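Local coordinates for protein VirX1 (PDB 6QGM) that is a cyanophage halogenase of the flavin-dependent tryptophan halogenase family that iodinates diverse substrates, at residues M267-D272 / P516-F521. Numbering follows the deposited sequence.
Sequences MHNVTD and PTHYEF
The short connection that follows helix 263-266 and leads into the strand ending at 275 meets the first turn of helix 518-527. The backbones come nearest where the CA atoms of Asn-269 and His-518 lie 6.0 Å apart; the CA atoms of Met-267 and Tyr-519 are 6.6 Å apart. His-518 has CG anti to its backbone N (chi1 -174°), which sends the ring out from the helix into the connection. There ND1 donates to the carbonyl O of Met-267 (2.9 Å). The bond is bent, 147° at the hydrogen, and the donor stands above the carbonyl plane. The far nitrogen, NE2, is hydrogen-bonded to the backbone N of Tyr-75, so the ring can span two backbones, one acceptor and one donor. This pairing is consistent with a neutral imidazole protonated on ND1. Histidine suits such a buried place, having two nitrogens on the perimeter of one flat ring, one able to donate while the other accepts. Over one face lies the CA of Asn-269 in a CH-pi contact, 4.1 Å from the ring centroid. OD1 of Asn-269 stands above a face of the ring, displaced toward its rim. Met-267, first to leave helical geometry, has CG anti to the backbone N and bends at chi3, so that CE meets the edge of the Tyr-519 ring at CD1 (4.1 Å); its flexible, unbranched thioether chain suits a buried apolar place, where it also touches Tyr-260 and Trp-287. Thr-517 sits at the N-cap, its OG1 accepting from Glu-520 N (3.2 Å); in return Thr-517 N donates to OE1 of Glu-520 (2.9 Å), nearly straight at 172°. The arrangement is a capping box starting a C-terminal helix, whose first-turn histidine joins it to the loop before a strand of the mixed seven-stranded sheet of this halogenase fold.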
loop_
_atom_site.group_PDB
_atom_site.type_symbol
_atom_site.label_atom_id
_atom_site.label_comp_id
_atom_site.label_asym_id
_atom_site.label_seq_id
_atom_site.Cartn_x
_atom_site.Cartn_y
_atom_site.Cartn_z
ATOM N N MET B 267 -18.417 39.294 14.895
ATOM C CA MET B 267 -18.888 38.397 13.809
ATOM C C MET B 267 -17.688 37.941 12.984
ATOM O O MET B 267 -17.456 38.477 11.884
ATOM C CB MET B 267 -19.909 39.098 12.910
ATOM C CG MET B 267 -20.609 38.153 11.984
ATOM S SD MET B 267 -21.680 39.044 10.853
ATOM C CE MET B 267 -22.676 39.970 12.024
ATOM N N HIS B 268 -16.958 36.957 13.508
ATOM C CA HIS B 268 -15.656 36.515 12.959
ATOM C C HIS B 268 -15.848 35.651 11.712
ATOM O O HIS B 268 -16.774 34.821 11.655
ATOM C CB HIS B 268 -14.810 35.847 14.047
ATOM C CG HIS B 268 -14.306 36.836 15.044
ATOM N ND1 HIS B 268 -13.931 36.484 16.304
ATOM C CD2 HIS B 268 -14.148 38.175 14.971
ATOM C CE1 HIS B 268 -13.550 37.553 16.966
ATOM N NE2 HIS B 268 -13.674 38.599 16.170
ATOM N N ASN B 269 -15.011 35.978 10.729
ATOM C CA ASN B 269 -14.462 35.155 9.625
ATOM C C ASN B 269 -14.177 33.671 9.959
ATOM O O ASN B 269 -13.730 32.977 9.033
ATOM C CB ASN B 269 -13.121 35.789 9.262
ATOM C CG ASN B 269 -12.951 35.998 7.785
ATOM O OD1 ASN B 269 -13.778 35.551 6.994
ATOM N ND2 ASN B 269 -11.887 36.692 7.421
ATOM N N VAL B 270 -14.301 33.204 11.215
ATOM C CA VAL B 270 -13.800 31.855 11.629
ATOM C C VAL B 270 -14.747 31.160 12.624
ATOM O O VAL B 270 -15.468 31.852 13.357
ATOM C CB VAL B 270 -12.383 31.929 12.231
ATOM C CG1 VAL B 270 -11.410 32.666 11.323
ATOM C CG2 VAL B 270 -12.386 32.536 13.626
ATOM N N THR B 271 -14.708 29.822 12.637
ATOM C CA THR B 271 -15.191 28.962 13.745
ATOM C C THR B 271 -14.048 28.822 14.760
ATOM O O THR B 271 -13.015 28.247 14.393
ATOM C CB THR B 271 -15.680 27.593 13.248
ATOM O OG1 THR B 271 -16.612 27.737 12.181
ATOM C CG2 THR B 271 -16.364 26.799 14.330
ATOM N N ASP B 272 -14.210 29.380 15.962
ATOM C CA ASP B 272 -13.236 29.239 17.079
ATOM C C ASP B 272 -13.587 27.984 17.873
ATOM O O ASP B 272 -14.777 27.750 18.155
ATOM C CB ASP B 272 -13.189 30.450 18.014
ATOM C CG ASP B 272 -12.113 30.369 19.088
ATOM O OD1 ASP B 272 -11.009 29.897 18.783
ATOM O OD2 ASP B 272 -12.386 30.797 20.223
ATOM N N PRO B 516 -12.256 45.363 3.137
ATOM C CA PRO B 516 -13.437 45.381 3.994
ATOM C C PRO B 516 -13.394 44.282 5.070
ATOM O O PRO B 516 -12.838 43.224 4.829
ATOM C CB PRO B 516 -14.614 45.162 3.034
ATOM C CG PRO B 516 -13.998 44.645 1.743
ATOM C CD PRO B 516 -12.575 45.152 1.719
ATOM N N THR B 517 -13.976 44.568 6.240
ATOM C CA THR B 517 -14.175 43.595 7.346
ATOM C C THR B 517 -15.260 42.609 6.930
ATOM O O THR B 517 -16.091 42.986 6.093
ATOM C CB THR B 517 -14.581 44.277 8.656
ATOM O OG1 THR B 517 -15.871 44.853 8.454
ATOM C CG2 THR B 517 -13.609 45.347 9.096
ATOM N N HIS B 518 -15.253 41.410 7.508
ATOM C CA HIS B 518 -16.277 40.346 7.317
ATOM C C HIS B 518 -17.686 40.963 7.317
ATOM O O HIS B 518 -18.452 40.681 6.377
ATOM C CB HIS B 518 -16.122 39.258 8.400
ATOM C CG HIS B 518 -17.014 38.089 8.206
ATOM N ND1 HIS B 518 -17.432 37.303 9.251
ATOM C CD2 HIS B 518 -17.569 37.574 7.086
ATOM C CE1 HIS B 518 -18.209 36.348 8.786
ATOM N NE2 HIS B 518 -18.314 36.496 7.464
ATOM N N TYR B 519 -18.001 41.785 8.322
ATOM C CA TYR B 519 -19.338 42.388 8.520
ATOM C C TYR B 519 -19.635 43.330 7.346
ATOM O O TYR B 519 -20.713 43.227 6.730
ATOM C CB TYR B 519 -19.425 43.090 9.884
ATOM C CG TYR B 519 -20.591 44.034 9.948
ATOM C CD1 TYR B 519 -21.873 43.570 10.152
ATOM C CD2 TYR B 519 -20.411 45.390 9.727
ATOM C CE1 TYR B 519 -22.957 44.433 10.121
ATOM C CE2 TYR B 519 -21.482 46.263 9.685
ATOM C CZ TYR B 519 -22.762 45.782 9.894
ATOM O OH TYR B 519 -23.839 46.623 9.903
ATOM N N GLU B 520 -18.695 44.231 7.052
ATOM C CA GLU B 520 -18.801 45.199 5.927
ATOM C C GLU B 520 -19.045 44.422 4.628
ATOM O O GLU B 520 -19.967 44.802 3.896
ATOM C CB GLU B 520 -17.548 46.066 5.825
ATOM C CG GLU B 520 -17.414 47.096 6.932
ATOM C CD GLU B 520 -16.085 47.838 6.941
ATOM O OE1 GLU B 520 -15.081 47.264 6.463
ATOM O OE2 GLU B 520 -16.087 49.060 7.322
ATOM N N PHE B 521 -18.269 43.363 4.356
ATOM C CA PHE B 521 -18.383 42.563 3.108
ATOM C C PHE B 521 -19.799 41.997 3.020
ATOM O O PHE B 521 -20.436 42.166 1.969
ATOM C CB PHE B 521 -17.345 41.440 3.032
ATOM C CG PHE B 521 -17.277 40.737 1.692
ATOM C CD1 PHE B 521 -18.180 39.739 1.347
ATOM C CD2 PHE B 521 -16.318 41.097 0.763
ATOM C CE1 PHE B 521 -18.109 39.108 0.116
ATOM C CE2 PHE B 521 -16.248 40.462 -0.465
ATOM C CZ PHE B 521 -17.140 39.472 -0.785
#